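Local coordinates for zona pellucida sperm-binding protein 1,Zona pellucida sperm-binding protein 1 (Gallus gallus, PDB 6GF6) that cross-links the filaments of the avian egg coat by forming covalent homodimers through its ZP-N1 domain, at the interface of chains A and B. Numbering follows the deposited sequence. Chains: chain A/B, Zona pellucida sperm-binding protein 1,Zona pellucida sperm-binding protein 1.

The interface of chains A and B. Residues chain A 48, 50-51, 71-73; chain B 47-50, 52, 54.
This disulfide-linked homodimer interface between two ZP-N1 domains, in which a covalent bond is flanked, and probably steadied, by a largely apolar patch, serves to cross-link egg coat filaments. A:Cys48 SG is bonded to B:Cys48 SG at 2.0 Å, the same residue in both copies, and each sulfur stands anti to its own backbone N (chi1 175° and -179°). Residues 48-51 form a CxxC segment, yet its two cysteines do not pair with each other: the first reaches across to the partner, while A:Cys51 is tied within its own chain to A:Cys72. That internal disulfide presents both sulfurs to chain B, A:Cys72 SG lying 3.5 Å from the carbonyl O of B:Ser49 and 3.8 Å from B:Met52 SD, a van der Waals sulfur contact. The B:Met52 chain is bent at chi2 to bring its thioether there.

Beside the intermolecular bridge the two copies of Ile50 cross at about a right angle, A:Ile50 CG1 resting 3.7 Å from B:Ile50 CB. The CG2 branch of A:Ile50 turns instead toward the backbone of B:Ser49 and the sulfur of B:Cys48, so the residue packs along the flank of the bond.

At the other end of the patch A:His73 and B:Trp54 approach tip to tip and stack, the centroids of the A:His73 imidazole and the six-membered ring of B:Trp54 3.7 Å apart and the planes inclined by 21°. The indole is held between the partner's imidazole and the main chain of its own B:Met52, which lies over the rim of the other face. B:Trp54 CZ2 also lies 4.0 Å from A:Cys72 CB. An alanine in place of B:Trp54 would remove this stack and the packing on A:Cys72 CB, and would probably leave the imidazole less firmly held and the domains freer to rock about their disulfide. In the stack, A:His73 CE1 sits over the centre of the indole, while A:His73 NE2 lies 3.4 Å from B:Trp54 CZ3.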
# COMPACT_ATOMS: atom_id res chain seq x y z
N CYS A 48 2.90 -8.58 9.58
CA CYS A 48 2.69 -7.28 10.21
C CYS A 48 1.37 -7.38 10.96
O CYS A 48 0.30 -7.22 10.37
CB CYS A 48 2.65 -6.15 9.20
SG CYS A 48 2.23 -4.56 9.98
N ILE A 50 -0.10 -5.48 13.21
CA ILE A 50 -0.97 -4.31 13.30
C ILE A 50 -1.71 -4.07 11.99
O ILE A 50 -2.78 -3.46 12.00
CB ILE A 50 -0.16 -3.07 13.74
CG1 ILE A 50 -1.08 -1.94 14.18
CG2 ILE A 50 0.78 -2.59 12.63
CD1 ILE A 50 -1.76 -2.17 15.51
N CYS A 51 -1.16 -4.54 10.86
CA CYS A 51 -1.84 -4.49 9.57
C CYS A 51 -2.78 -5.67 9.36
O CYS A 51 -3.53 -5.67 8.38
CB CYS A 51 -0.83 -4.47 8.41
SG CYS A 51 -0.19 -2.85 7.95
N GLY A 71 -7.66 -4.91 7.98
CA GLY A 71 -6.23 -4.73 7.86
C GLY A 71 -5.84 -3.75 6.75
O GLY A 71 -6.67 -3.23 6.01
N CYS A 72 -4.53 -3.59 6.59
CA CYS A 72 -4.00 -2.58 5.68
C CYS A 72 -4.44 -2.87 4.24
O CYS A 72 -4.35 -4.01 3.76
CB CYS A 72 -2.47 -2.51 5.80
SG CYS A 72 -1.89 -1.85 7.44
N HIS A 73 -4.93 -1.83 3.57
CA HIS A 73 -5.33 -1.79 2.16
C HIS A 73 -6.62 -2.56 1.87
O HIS A 73 -7.04 -2.59 0.71
CB HIS A 73 -4.24 -2.30 1.21
CG HIS A 73 -3.11 -1.34 1.01
ND1 HIS A 73 -1.81 -1.62 1.37
CD2 HIS A 73 -3.08 -0.10 0.46
CE1 HIS A 73 -1.03 -0.60 1.06
NE2 HIS A 73 -1.78 0.34 0.51
N ASN B 47 6.01 1.15 6.95
CA ASN B 47 5.01 0.33 6.27
C ASN B 47 4.08 -0.36 7.27
O ASN B 47 2.85 -0.30 7.15
CB ASN B 47 5.72 -0.71 5.42
CG ASN B 47 6.26 -0.15 4.13
OD1 ASN B 47 5.90 0.95 3.68
ND2 ASN B 47 7.19 -0.90 3.54
N CYS B 48 4.67 -1.07 8.23
CA CYS B 48 3.90 -1.84 9.21
C CYS B 48 3.39 -0.86 10.25
O CYS B 48 4.11 -0.47 11.17
CB CYS B 48 4.76 -2.94 9.81
SG CYS B 48 3.89 -3.98 11.00
N SER B 49 2.15 -0.44 10.09
CA SER B 49 1.65 0.68 10.88
C SER B 49 0.14 0.71 10.77
O SER B 49 -0.43 0.26 9.77
CB SER B 49 2.26 2.01 10.38
OG SER B 49 1.70 3.12 11.05
N ILE B 50 -0.50 1.18 11.84
CA ILE B 50 -1.94 1.37 11.85
C ILE B 50 -2.34 2.63 11.08
O ILE B 50 -3.53 2.80 10.77
CB ILE B 50 -2.45 1.43 13.30
CG1 ILE B 50 -3.96 1.25 13.37
CG2 ILE B 50 -2.06 2.75 13.95
CD1 ILE B 50 -4.41 -0.18 13.10
N MET B 52 -1.97 3.67 8.09
CA MET B 52 -2.34 3.53 6.68
C MET B 52 -1.53 4.48 5.79
O MET B 52 -2.08 5.24 5.00
CB MET B 52 -3.84 3.74 6.50
CG MET B 52 -4.70 2.84 7.37
SD MET B 52 -4.33 1.09 7.14
CE MET B 52 -5.32 0.35 8.45
N TRP B 54 2.47 4.48 3.57
CA TRP B 54 3.49 3.58 3.06
C TRP B 54 4.51 4.34 2.23
O TRP B 54 4.26 5.46 1.76
CB TRP B 54 2.88 2.44 2.23
CG TRP B 54 1.81 1.67 2.94
CD1 TRP B 54 1.97 0.54 3.69
CD2 TRP B 54 0.41 1.98 2.97
NE1 TRP B 54 0.75 0.12 4.18
CE2 TRP B 54 -0.22 0.99 3.76
CE3 TRP B 54 -0.37 2.99 2.41
CZ2 TRP B 54 -1.59 0.99 3.99
CZ3 TRP B 54 -1.74 2.99 2.65
CH2 TRP B 54 -2.33 1.99 3.43